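Side-chain contacts in type III effector HopU1 (Pseudomonas syringae pv. tomato, PDB 3U0J), which probably acts as an NAD+-dependent ADP-ribosyltransferase that modifies arginine residues of target proteins when delivered as a type III effector: residues Pro82-Val87 and Ser231-Ala236; Pro89-Ala94 and Leu155-Asp160; Thr200-Asp205 and Gly227-Gly232. All coordinates share one frame; numbering follows the deposited sequence.

Contact 1 of 3, residues Pro82-Val87 and Ser231-Ala236; sequences PEYRDV and SGSSQA
The loop that leads from strand 227-229 to strand 241-243 meets Tyr84, which reaches across to it from the short 3-10 segment between helices 75-80 and 89-99. Tyr84 and Gly232 have the nearest CA atoms of the two segments, 8.5 Å apart, so a long side chain must span the gap, and the phenol does so. Its CG lies anti to the carbonyl carbon (chi1 -71°), which sends the ring across to Gly232 and Ser233. The outer part of the ring does the touching: Tyr84 OH lies 3.6 Å from Gly232 CA, while Tyr84 CE2 is 4.0 Å from the same CA. At Tyr84 CE1, on the other side of OH from CE2, the neighbour is Ser233 OG; both Gly232 and Ser233 approach the ring obliquely.

The clearest polar link runs through one water. It lies 2.6 Å from Tyr84 OH and accepts a hydrogen bond of 2.8 Å from Gly232 N, so the phenol and the loop backbone share a partner in a largely buried place. The backbone that carries the tyrosine is folded tightly: Val87 N bonds to Tyr84 O at 2.9 Å, closing a type I beta turn, and Arg85 N bonds to Pro82 O. Phe77 of helix 75-80, Cys92 of helix 89-99 and Leu158 of helix 145-162 border Tyr84. Further along, Ser234 OG accepts from Ala236 N at 3.2 Å, an ST turn. The loop runs into a three-glutamate sequence ending at Glu241, consistent with the ADP-ribosylating turn-turn loop that precedes the Glu-x-Glu motif of arginine-specific ADP-ribosyltransferases.

Contact 2 of 3, residues Pro89-Ala94 and Leu155-Asp160; sequences PEECSA and LNRLMD
Glu91 and Arg157 form a salt bridge that joins helix 89-99 to helix 145-162. Its hydrogen bond runs from Arg157 NE to Glu91 OE2, 3.0 Å long and almost straight at 174°. The acceptor lies in the guanidinium plane, at the edge where the NE hydrogen points, and the bond comes to the syn side of Glu91 OE2, somewhat out of the carboxylate plane. The two flat groups are turned 71° against each other and the side chains cross at about a right angle, in keeping with a single bond: Arg157 NH2 stays 3.7 Å from Glu91 OE2, and the other oxygen, Glu91 OE1, is likewise 3.7 Å from Arg157 NE. Bends at chi2 (66°) and chi3 of Arg157 bring NE, rather than the terminal nitrogens, against the glutamate.

Other hydrogen bonds hold the charged groups in place: Glu91 OE2 also accepts from Ser153 and Ser39, Glu91 OE1 is bound by the backbone N of Tyr88, and Arg157 NH2 bonds to Ser39, so this serine touches both partners of the bridge. Such a set of donors, around a buried carboxylate, would be expected to favour its charged form.

Within helix 89-99, Pro89 O receives Ser93 N at 2.9 Å and Ser93 OG at 2.8 Å, from opposite faces of its carbonyl plane.

The apolar contacts of Glu91 are Met150 and Ala154 of helix 145-162, while Arg157 has Arg44 of helix 41-52 as a neighbour, so the bridge sits where these three helices come together, with helix 65-71 against Pro89 and Ser93.

Contact 3 of 3, residues Thr200-Asp205 and Gly227-Gly232; sequences TTRIKD and GADISG
Arg202 reaches from the end of strand 199-201 to Asp229 on strand 227-229, passing beside Ile242 of the strand between them. Its CB points toward the other segment, and CG and CD extend from it in a straight run until the chain bends at chi3 (-80°). NE, next along, forms a long, weak ion pair with Glu240. CZ comes to 3.7 Å from Asp229 OD2, and NH1 lies at 3.6 Å from that same OD2. NH2 makes the salt bridge, 3.0 Å from Asp229 OD2, but its hydrogen bond is weak, with an angle of 137°. Asp229 OD2 stands oblique to the guanidinium, and the planes are 86° apart, consistent with the bent, weak bond. The other oxygen, Asp229 OD1, is 3.3 Å from Arg202 NH2. Ser231 OG lies 3.9 Å from Arg202 NH2, at the guanidinium edge.

The aspartate is held from its own side: Asp229 OD1 accepts from Ser231 N at 3.0 Å, an Asx turn, and from Ser231 OG at 2.8 Å. Strand 199-201 ends in Ser-Thr-Thr, consistent with the family's STS motif, and Asp229 leads into the loop before the probable Glu-x-Glu strand. Strand 241-243 separates the two edge strands of this small antiparallel sheet, and helix 145-162 packs against Ala228 and Ile230.

From the N terminus, segment 82-87 comes first and finds its partner 144 residues later, so contact 1 closes the longest loop. Contact 2 opens just afterwards, at 89-94, and closes at 155-160, wholly nested within that loop. Contact 3 then follows in series, from 200-205 to 227-232, and overlaps the far end of contact 1 by sharing Ser231 and Gly232. Contacts 1 and 2 are centred 7 Å apart, with Tyr84 packed on Cys92 and Leu158; Leu155 and Met159 carry the packing on to Ile230 and Gly227. Together they tie helices 89-99 and 145-162 to the sheet of strands 199-201, 241-243 and 227-229 and the loop between the last two.

Contact 1 of 3, residues Pro82-Val87 and Ser231-Ala236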
ATOM      1  N   PRO A  82      -8.726 -15.651 -11.023  1.00 22.70           N
ATOM      2  CA  PRO A  82      -9.483 -14.941 -12.062  1.00 22.49           C
ATOM      3  C   PRO A  82      -9.770 -13.453 -11.815  1.00 21.55           C
ATOM      4  O   PRO A  82     -10.103 -12.811 -12.799  1.00 24.21           O
ATOM      5  CB  PRO A  82     -10.779 -15.745 -12.163  1.00 23.17           C
ATOM      6  CG  PRO A  82     -10.365 -17.130 -11.743  1.00 23.20           C
ATOM      7  CD  PRO A  82      -9.336 -16.945 -10.669  1.00 18.54           C
ATOM      8  N   GLU A  83      -9.654 -12.911 -10.598  1.00 20.74           N
ATOM      9  CA  GLU A  83      -9.788 -11.454 -10.433  1.00 17.60           C
ATOM     10  C   GLU A  83      -8.782 -10.717 -11.311  1.00 18.50           C
ATOM     11  O   GLU A  83      -8.987  -9.570 -11.670  1.00 20.01           O
ATOM     12  CB  GLU A  83      -9.550 -10.994  -8.993  1.00 18.90           C
ATOM     13  CG  GLU A  83      -9.780 -12.030  -7.940  1.00 27.42           C
ATOM     14  CD  GLU A  83      -8.559 -12.884  -7.718  1.00 28.55           C
ATOM     15  OE1 GLU A  83      -7.651 -12.437  -6.951  1.00 25.82           O
ATOM     16  OE2 GLU A  83      -8.531 -13.999  -8.304  1.00 22.51           O
ATOM     17  N   TYR A  84      -7.680 -11.376 -11.635  1.00 18.20           N
ATOM     18  CA  TYR A  84      -6.624 -10.746 -12.396  1.00 17.65           C
ATOM     19  C   TYR A  84      -6.826 -10.867 -13.893  1.00 19.56           C
ATOM     20  O   TYR A  84      -5.947 -10.481 -14.671  1.00 19.65           O
ATOM     21  CB  TYR A  84      -5.271 -11.312 -11.989  1.00 16.61           C
ATOM     22  CG  TYR A  84      -4.869 -10.856 -10.607  1.00 17.71           C
ATOM     23  CD1 TYR A  84      -4.115  -9.699 -10.424  1.00 16.67           C
ATOM     24  CD2 TYR A  84      -5.259 -11.567  -9.484  1.00 17.80           C
ATOM     25  CE1 TYR A  84      -3.756  -9.274  -9.169  1.00 15.40           C
ATOM     26  CE2 TYR A  84      -4.889 -11.156  -8.225  1.00 19.65           C
ATOM     27  CZ  TYR A  84      -4.149 -10.004  -8.067  1.00 18.07           C
ATOM     28  OH  TYR A  84      -3.808  -9.587  -6.799  1.00 18.76           O
ATOM     29  N   ARG A  85      -7.997 -11.359 -14.291  1.00 20.67           N
ATOM     30  CA  ARG A  85      -8.284 -11.634 -15.702  1.00 21.38           C
ATOM     31  C   ARG A  85      -7.911 -10.472 -16.584  1.00 19.19           C
ATOM     32  O   ARG A  85      -7.232 -10.648 -17.584  1.00 17.19           O
ATOM     33  CB  ARG A  85      -9.754 -11.952 -15.912  1.00 23.50           C
ATOM     34  CG  ARG A  85     -10.076 -12.410 -17.319  1.00 27.97           C
ATOM     35  CD  ARG A  85     -11.576 -12.598 -17.496  1.00 30.91           C
ATOM     36  NE  ARG A  85     -11.951 -12.711 -18.906  1.00 39.60           N
ATOM     37  CZ  ARG A  85     -12.077 -13.858 -19.576  1.00 37.97           C
ATOM     38  NH1 ARG A  85     -11.861 -15.040 -18.972  1.00 22.15           N
ATOM     39  NH2 ARG A  85     -12.426 -13.812 -20.859  1.00 39.12           N
ATOM     40  N   ASP A  86      -8.364  -9.284 -16.200  1.00 19.17           N
ATOM     41  CA  ASP A  86      -8.065  -8.064 -16.941  1.00 18.63           C
ATOM     42  C   ASP A  86      -7.125  -7.138 -16.199  1.00 19.81           C
ATOM     43  O   ASP A  86      -7.285  -5.922 -16.248  1.00 22.74           O
ATOM     44  CB  ASP A  86      -9.350  -7.329 -17.267  1.00 15.93           C
ATOM     45  CG  ASP A  86     -10.292  -8.180 -18.051  1.00 25.37           C
ATOM     46  OD1 ASP A  86     -11.365  -8.522 -17.509  1.00 39.27           O
ATOM     47  OD2 ASP A  86      -9.937  -8.556 -19.189  1.00 27.38           O
ATOM     48  N   VAL A  87      -6.156  -7.720 -15.503  1.00 17.86           N
ATOM     49  CA  VAL A  87      -5.119  -6.958 -14.843  1.00 18.55           C
ATOM     50  C   VAL A  87      -3.787  -7.312 -15.495  1.00 19.15           C
ATOM     51  O   VAL A  87      -3.470  -8.486 -15.662  1.00 19.87           O
ATOM     52  CB  VAL A  87      -5.048  -7.306 -13.351  1.00 18.63           C
ATOM     53  CG1 VAL A  87      -3.981  -6.464 -12.673  1.00 14.78           C
ATOM     54  CG2 VAL A  87      -6.397  -7.090 -12.706  1.00 18.73           C
ATOM     55  N   SER A 231      -3.834  -9.657  -2.142  1.00 20.91           N
ATOM     56  CA  SER A 231      -3.164 -10.840  -1.630  1.00 23.50           C
ATOM     57  C   SER A 231      -2.645 -11.741  -2.756  1.00 20.76           C
ATOM     58  O   SER A 231      -1.658 -12.436  -2.582  1.00 21.19           O
ATOM     59  CB  SER A 231      -4.081 -11.616  -0.698  1.00 20.30           C
ATOM     60  OG  SER A 231      -5.264 -11.983  -1.372  1.00 22.53           O
ATOM     61  N   GLY A 232      -3.295 -11.713  -3.911  1.00 17.13           N
ATOM     62  CA  GLY A 232      -2.845 -12.526  -5.032  1.00 19.89           C
ATOM     63  C   GLY A 232      -1.501 -12.118  -5.619  1.00 17.15           C
ATOM     64  O   GLY A 232      -0.736 -12.960  -6.070  1.00 16.58           O
ATOM     65  N   SER A 233      -1.224 -10.820  -5.598  1.00 18.33           N
ATOM     66  CA  SER A 233      -0.003 -10.253  -6.145  1.00 16.46           C
ATOM     67  C   SER A 233       1.043  -9.966  -5.098  1.00 16.99           C
ATOM     68  O   SER A 233       2.182  -9.667  -5.431  1.00 15.67           O
ATOM     69  CB  SER A 233      -0.330  -8.923  -6.794  1.00 18.50           C
ATOM     70  OG  SER A 233      -0.925  -9.132  -8.048  1.00 29.69           O
ATOM     71  N   SER A 234       0.638  -9.998  -3.833  1.00 24.81           N
ATOM     72  CA  SER A 234       1.522  -9.651  -2.732  1.00 22.93           C
ATOM     73  C   SER A 234       2.680 -10.637  -2.580  1.00 20.16           C
ATOM     74  O   SER A 234       2.538 -11.826  -2.869  1.00 21.74           O
ATOM     75  CB  SER A 234       0.733  -9.576  -1.436  1.00 24.70           C
ATOM     76  OG  SER A 234       1.586  -9.146  -0.384  1.00 31.49           O
ATOM     77  N   GLN A 235       3.831 -10.136  -2.149  1.00 19.02           N
ATOM     78  CA  GLN A 235       4.984 -10.995  -1.922  1.00 20.70           C
ATOM     79  C   GLN A 235       4.673 -11.940  -0.776  1.00 25.20           C
ATOM     80  O   GLN A 235       5.207 -13.061  -0.692  1.00 24.74           O
ATOM     81  CB  GLN A 235       6.226 -10.176  -1.572  1.00 19.17           C
ATOM     82  CG  GLN A 235       7.427 -11.055  -1.317  1.00 17.31           C
ATOM     83  CD  GLN A 235       8.692 -10.280  -1.039  1.00 19.79           C
ATOM     84  OE1 GLN A 235       9.662 -10.367  -1.804  1.00 16.77           O
ATOM     85  NE2 GLN A 235       8.708  -9.528   0.068  1.00 18.51           N
ATOM     86  N   ALA A 236       3.809 -11.455   0.114  1.00 28.68           N
ATOM     87  CA  ALA A 236       3.323 -12.232   1.245  1.00 33.55           C
ATOM     88  C   ALA A 236       1.787 -12.266   1.281  1.00 30.37           C
ATOM     89  O   ALA A 236       1.152 -11.529   2.031  1.00 32.23           O
ATOM     90  CB  ALA A 236       3.891 -11.684   2.548  1.00 38.09           C
TER
HETATM   91  O   HOH W   1      -5.558 -10.348  -4.961  1.00 20.94           O

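Contact 2 of 3, residues Pro89-Ala94 and Leu155-Asp160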
ATOM      1  N   PRO A  89       0.371  -7.732 -16.210  1.00 15.87           N
ATOM      2  CA  PRO A  89       1.540  -8.194 -15.458  1.00 12.52           C
ATOM      3  C   PRO A  89       2.315  -7.026 -14.850  1.00 13.37           C
ATOM      4  O   PRO A  89       2.857  -7.127 -13.747  1.00 13.05           O
ATOM      5  CB  PRO A  89       2.380  -8.885 -16.520  1.00 12.76           C
ATOM      6  CG  PRO A  89       1.399  -9.353 -17.518  1.00 19.24           C
ATOM      7  CD  PRO A  89       0.328  -8.302 -17.566  1.00 18.04           C
ATOM      8  N   GLU A  90       2.365  -5.916 -15.567  1.00 13.41           N
ATOM      9  CA  GLU A  90       3.030  -4.735 -15.042  1.00 13.93           C
ATOM     10  C   GLU A  90       2.334  -4.291 -13.747  1.00 14.43           C
ATOM     11  O   GLU A  90       2.981  -3.800 -12.826  1.00 15.54           O
ATOM     12  CB  GLU A  90       3.075  -3.609 -16.095  1.00 12.13           C
ATOM     13  CG  GLU A  90       3.945  -3.923 -17.323  1.00 13.09           C
ATOM     14  CD  GLU A  90       3.238  -4.749 -18.430  1.00 16.28           C
ATOM     15  OE1 GLU A  90       2.140  -5.308 -18.197  1.00 15.55           O
ATOM     16  OE2 GLU A  90       3.792  -4.837 -19.548  1.00 16.12           O
ATOM     17  N   GLU A  91       1.025  -4.496 -13.663  1.00 12.84           N
ATOM     18  CA  GLU A  91       0.284  -4.090 -12.477  1.00 13.35           C
ATOM     19  C   GLU A  91       0.512  -5.062 -11.330  1.00 13.37           C
ATOM     20  O   GLU A  91       0.761  -4.660 -10.186  1.00 12.44           O
ATOM     21  CB  GLU A  91      -1.201  -3.929 -12.794  1.00 12.07           C
ATOM     22  CG  GLU A  91      -1.502  -2.611 -13.466  1.00 13.61           C
ATOM     23  CD  GLU A  91      -2.656  -2.664 -14.450  1.00 17.05           C
ATOM     24  OE1 GLU A  91      -3.134  -3.779 -14.764  1.00 21.60           O
ATOM     25  OE2 GLU A  91      -3.095  -1.582 -14.903  1.00 16.50           O
ATOM     26  N   CYS A  92       0.454  -6.349 -11.632  1.00 14.75           N
ATOM     27  CA  CYS A  92       0.790  -7.330 -10.604  1.00 17.68           C
ATOM     28  C   CYS A  92       2.161  -7.019 -10.027  1.00 14.55           C
ATOM     29  O   CYS A  92       2.332  -6.981  -8.815  1.00 14.82           O
ATOM     30  CB  CYS A  92       0.758  -8.744 -11.168  1.00 16.55           C
ATOM     31  SG  CYS A  92      -0.892  -9.233 -11.635  1.00 18.16           S
ATOM     32  N   SER A  93       3.123  -6.775 -10.914  1.00 14.21           N
ATOM     33  CA  SER A  93       4.504  -6.491 -10.523  1.00 15.78           C
ATOM     34  C   SER A  93       4.613  -5.252  -9.632  1.00 16.12           C
ATOM     35  O   SER A  93       5.393  -5.227  -8.679  1.00 14.54           O
ATOM     36  CB  SER A  93       5.398  -6.328 -11.763  1.00 13.92           C
ATOM     37  OG  SER A  93       5.349  -7.482 -12.579  1.00 14.29           O
ATOM     38  N   ALA A  94       3.839  -4.220  -9.953  1.00 16.51           N
ATOM     39  CA  ALA A  94       3.859  -3.013  -9.160  1.00 12.42           C
ATOM     40  C   ALA A  94       3.340  -3.349  -7.758  1.00 15.83           C
ATOM     41  O   ALA A  94       3.922  -2.932  -6.759  1.00 16.05           O
ATOM     42  CB  ALA A  94       3.041  -1.948  -9.808  1.00 10.18           C
ATOM     43  N   LEU A 155      -4.773  -1.158  -8.417  1.00 15.34           N
ATOM     44  CA  LEU A 155      -5.827  -1.170  -7.417  1.00 14.06           C
ATOM     45  C   LEU A 155      -7.166  -0.856  -8.074  1.00 15.84           C
ATOM     46  O   LEU A 155      -8.183  -1.407  -7.691  1.00 17.95           O
ATOM     47  CB  LEU A 155      -5.531  -0.190  -6.292  1.00 12.32           C
ATOM     48  CG  LEU A 155      -4.131  -0.230  -5.668  1.00 15.92           C
ATOM     49  CD1 LEU A 155      -4.050   0.728  -4.487  1.00 14.09           C
ATOM     50  CD2 LEU A 155      -3.698  -1.632  -5.244  1.00 13.40           C
ATOM     51  N   ASN A 156      -7.175   0.014  -9.074  1.00 15.25           N
ATOM     52  CA  ASN A 156      -8.428   0.346  -9.735  1.00 17.94           C
ATOM     53  C   ASN A 156      -9.018  -0.862 -10.484  1.00 21.30           C
ATOM     54  O   ASN A 156     -10.195  -1.187 -10.287  1.00 20.36           O
ATOM     55  CB  ASN A 156      -8.296   1.584 -10.642  1.00 20.30           C
ATOM     56  CG  ASN A 156      -8.412   2.910  -9.868  1.00 21.70           C
ATOM     57  OD1 ASN A 156      -9.030   2.968  -8.818  1.00 22.73           O
ATOM     58  ND2 ASN A 156      -7.829   3.978 -10.408  1.00 21.66           N
ATOM     59  N   ARG A 157      -8.203  -1.512 -11.329  1.00 20.07           N
ATOM     60  CA  ARG A 157      -8.572  -2.747 -12.022  1.00 14.82           C
ATOM     61  C   ARG A 157      -9.158  -3.758 -11.033  1.00 18.85           C
ATOM     62  O   ARG A 157     -10.176  -4.377 -11.301  1.00 20.75           O
ATOM     63  CB  ARG A 157      -7.336  -3.395 -12.647  1.00 21.77           C
ATOM     64  CG  ARG A 157      -7.148  -3.309 -14.160  1.00 21.16           C
ATOM     65  CD  ARG A 157      -6.928  -1.915 -14.543  1.00 18.13           C
ATOM     66  NE  ARG A 157      -5.972  -1.645 -15.624  1.00 19.78           N
ATOM     67  CZ  ARG A 157      -6.323  -1.353 -16.878  1.00 19.16           C
ATOM     68  NH1 ARG A 157      -7.593  -1.418 -17.254  1.00 14.56           N
ATOM     69  NH2 ARG A 157      -5.403  -1.016 -17.763  1.00 17.17           N
ATOM     70  N   LEU A 158      -8.503  -3.945  -9.893  1.00 16.88           N
ATOM     71  CA  LEU A 158      -8.953  -4.946  -8.922  1.00 17.68           C
ATOM     72  C   LEU A 158     -10.210  -4.535  -8.170  1.00 20.76           C
ATOM     73  O   LEU A 158     -11.113  -5.346  -7.974  1.00 24.03           O
ATOM     74  CB  LEU A 158      -7.857  -5.277  -7.903  1.00 17.81           C
ATOM     75  CG  LEU A 158      -6.646  -6.122  -8.303  1.00 18.08           C
ATOM     76  CD1 LEU A 158      -5.526  -5.975  -7.262  1.00 14.93           C
ATOM     77  CD2 LEU A 158      -7.013  -7.589  -8.529  1.00 16.50           C
ATOM     78  N   MET A 159     -10.268  -3.295  -7.701  1.00 20.14           N
ATOM     79  CA  MET A 159     -11.484  -2.843  -7.047  1.00 17.29           C
ATOM     80  C   MET A 159     -12.659  -2.928  -8.046  1.00 20.02           C
ATOM     81  O   MET A 159     -13.787  -3.164  -7.660  1.00 19.33           O
ATOM     82  CB  MET A 159     -11.309  -1.446  -6.432  1.00 15.84           C
ATOM     83  CG  MET A 159     -10.565  -1.443  -5.093  1.00 18.92           C
ATOM     84  SD  MET A 159     -10.449   0.169  -4.293  1.00  9.42           S
ATOM     85  CE  MET A 159      -9.629   1.028  -5.608  1.00 14.99           C
ATOM     86  N   ASP A 160     -12.391  -2.784  -9.337  1.00 21.63           N
ATOM     87  CA  ASP A 160     -13.478  -2.830 -10.317  1.00 22.18           C
ATOM     88  C   ASP A 160     -14.167  -4.169 -10.354  1.00 26.07           C
ATOM     89  O   ASP A 160     -15.380  -4.240 -10.573  1.00 28.49           O
ATOM     90  CB  ASP A 160     -13.002  -2.483 -11.719  1.00 19.62           C
ATOM     91  CG  ASP A 160     -12.864  -0.997 -11.925  1.00 24.87           C
ATOM     92  OD1 ASP A 160     -13.357  -0.250 -11.050  1.00 23.36           O
ATOM     93  OD2 ASP A 160     -12.263  -0.591 -12.949  1.00 23.54           O
TER

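Contact 3 of 3, residues Thr200-Asp205 and Gly227-Gly232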
ATOM      1  N   THR A 200      -3.303  -2.575   4.954  1.00 16.52           N
ATOM      2  CA  THR A 200      -4.069  -3.049   6.096  1.00 19.80           C
ATOM      3  C   THR A 200      -4.177  -4.565   6.031  1.00 20.12           C
ATOM      4  O   THR A 200      -3.868  -5.162   5.000  1.00 18.30           O
ATOM      5  CB  THR A 200      -5.490  -2.432   6.099  1.00 20.61           C
ATOM      6  OG1 THR A 200      -6.283  -3.024   5.053  1.00 20.34           O
ATOM      7  CG2 THR A 200      -5.429  -0.904   5.905  1.00 16.73           C
ATOM      8  N   THR A 201      -4.614  -5.197   7.112  1.00 18.50           N
ATOM      9  CA  THR A 201      -4.744  -6.649   7.080  1.00 22.43           C
ATOM     10  C   THR A 201      -6.099  -7.101   7.596  1.00 21.88           C
ATOM     11  O   THR A 201      -6.642  -6.508   8.512  1.00 20.88           O
ATOM     12  CB  THR A 201      -3.631  -7.338   7.878  1.00 19.46           C
ATOM     13  OG1 THR A 201      -3.806  -8.752   7.802  1.00 26.35           O
ATOM     14  CG2 THR A 201      -3.714  -6.938   9.305  1.00 22.70           C
ATOM     15  N   ARG A 202      -6.646  -8.148   6.991  1.00 23.30           N
ATOM     16  CA  ARG A 202      -7.894  -8.731   7.474  1.00 26.88           C
ATOM     17  C   ARG A 202      -7.746  -9.447   8.826  1.00 27.23           C
ATOM     18  O   ARG A 202      -8.716  -9.607   9.568  1.00 23.89           O
ATOM     19  CB  ARG A 202      -8.437  -9.712   6.451  1.00 26.37           C
ATOM     20  CG  ARG A 202      -9.298  -9.084   5.395  1.00 33.17           C
ATOM     21  CD  ARG A 202      -9.768 -10.147   4.410  1.00 41.03           C
ATOM     22  NE  ARG A 202      -8.714 -10.439   3.448  1.00 48.40           N
ATOM     23  CZ  ARG A 202      -8.936 -10.885   2.216  1.00 51.55           C
ATOM     24  NH1 ARG A 202     -10.188 -11.104   1.810  1.00 41.02           N
ATOM     25  NH2 ARG A 202      -7.909 -11.104   1.393  1.00 47.00           N
ATOM     26  N   ILE A 203      -6.528  -9.870   9.137  1.00 24.71           N
ATOM     27  CA  ILE A 203      -6.279 -10.682  10.311  1.00 25.26           C
ATOM     28  C   ILE A 203      -5.811  -9.848  11.511  1.00 28.51           C
ATOM     29  O   ILE A 203      -4.695  -9.302  11.510  1.00 24.46           O
ATOM     30  CB  ILE A 203      -5.224 -11.751   9.996  1.00 29.75           C
ATOM     31  CG1 ILE A 203      -5.493 -12.387   8.622  1.00 34.24           C
ATOM     32  CG2 ILE A 203      -5.181 -12.794  11.090  1.00 29.95           C
ATOM     33  CD1 ILE A 203      -4.257 -13.104   8.014  1.00 33.18           C
ATOM     34  N   LYS A 204      -6.661  -9.769  12.537  1.00 25.60           N
ATOM     35  CA  LYS A 204      -6.324  -9.043  13.751  1.00 24.58           C
ATOM     36  C   LYS A 204      -4.915  -9.354  14.243  1.00 29.66           C
ATOM     37  O   LYS A 204      -4.160  -8.448  14.581  1.00 28.56           O
ATOM     38  CB  LYS A 204      -7.339  -9.311  14.858  1.00 25.80           C
ATOM     39  CG  LYS A 204      -8.341  -8.198  15.025  1.00 30.04           C
ATOM     40  CD  LYS A 204      -9.355  -8.459  16.141  1.00 30.77           C
ATOM     41  CE  LYS A 204      -8.888  -7.896  17.478  1.00 29.94           C
ATOM     42  NZ  LYS A 204      -9.952  -7.992  18.542  1.00 32.07           N
ATOM     43  N   ASP A 205      -4.543 -10.627  14.282  1.00 28.74           N
ATOM     44  CA  ASP A 205      -3.219 -10.962  14.797  1.00 32.94           C
ATOM     45  C   ASP A 205      -2.090 -10.302  14.022  1.00 31.75           C
ATOM     46  O   ASP A 205      -1.056  -9.949  14.595  1.00 31.28           O
ATOM     47  CB  ASP A 205      -3.006 -12.472  14.851  1.00 36.81           C
ATOM     48  CG  ASP A 205      -3.683 -13.103  16.053  1.00 55.67           C
ATOM     49  OD1 ASP A 205      -4.184 -12.342  16.915  1.00 52.80           O
ATOM     50  OD2 ASP A 205      -3.722 -14.352  16.137  1.00 66.09           O
ATOM     51  N   GLY A 227     -11.940  -1.168  -1.027  1.00 22.87           N
ATOM     52  CA  GLY A 227     -10.502  -1.363  -0.984  1.00 22.04           C
ATOM     53  C   GLY A 227     -10.018  -2.509  -1.861  1.00 20.62           C
ATOM     54  O   GLY A 227     -10.811  -3.272  -2.412  1.00 18.43           O
ATOM     55  N   ALA A 228      -8.706  -2.640  -1.995  1.00 16.21           N
ATOM     56  CA  ALA A 228      -8.183  -3.610  -2.938  1.00 16.43           C
ATOM     57  C   ALA A 228      -7.555  -4.821  -2.267  1.00 16.33           C
ATOM     58  O   ALA A 228      -6.636  -4.704  -1.457  1.00 18.73           O
ATOM     59  CB  ALA A 228      -7.203  -2.942  -3.888  1.00 16.95           C
ATOM     60  N   ASP A 229      -8.060  -5.994  -2.600  1.00 16.52           N
ATOM     61  CA  ASP A 229      -7.475  -7.212  -2.088  1.00 18.07           C
ATOM     62  C   ASP A 229      -6.385  -7.618  -3.063  1.00 20.08           C
ATOM     63  O   ASP A 229      -6.667  -8.100  -4.157  1.00 19.37           O
ATOM     64  CB  ASP A 229      -8.522  -8.298  -1.965  1.00 19.46           C
ATOM     65  CG  ASP A 229      -7.939  -9.607  -1.523  1.00 26.67           C
ATOM     66  OD1 ASP A 229      -6.717  -9.633  -1.276  1.00 24.17           O
ATOM     67  OD2 ASP A 229      -8.695 -10.607  -1.422  1.00 32.43           O
ATOM     68  N   ILE A 230      -5.144  -7.390  -2.650  1.00 17.43           N
ATOM     69  CA  ILE A 230      -3.969  -7.622  -3.467  1.00 18.11           C
ATOM     70  C   ILE A 230      -3.216  -8.878  -3.015  1.00 21.66           C
ATOM     71  O   ILE A 230      -2.078  -9.131  -3.432  1.00 19.26           O
ATOM     72  CB  ILE A 230      -3.006  -6.447  -3.309  1.00 20.40           C
ATOM     73  CG1 ILE A 230      -2.587  -6.329  -1.833  1.00 16.02           C
ATOM     74  CG2 ILE A 230      -3.640  -5.152  -3.838  1.00 15.08           C
ATOM     75  CD1 ILE A 230      -1.391  -5.487  -1.603  1.00 13.08           C
ATOM     76  N   SER A 231      -3.834  -9.657  -2.142  1.00 20.91           N
ATOM     77  CA  SER A 231      -3.164 -10.840  -1.630  1.00 23.50           C
ATOM     78  C   SER A 231      -2.645 -11.741  -2.756  1.00 20.76           C
ATOM     79  O   SER A 231      -1.658 -12.436  -2.582  1.00 21.19           O
ATOM     80  CB  SER A 231      -4.081 -11.616  -0.698  1.00 20.30           C
ATOM     81  OG  SER A 231      -5.264 -11.983  -1.372  1.00 22.53           O
ATOM     82  N   GLY A 232      -3.295 -11.713  -3.911  1.00 17.13           N
ATOM     83  CA  GLY A 232      -2.845 -12.526  -5.032  1.00 19.89           C
ATOM     84  C   GLY A 232      -1.501 -12.118  -5.619  1.00 17.15           C
ATOM     85  O   GLY A 232      -0.736 -12.960  -6.070  1.00 16.58           O
TER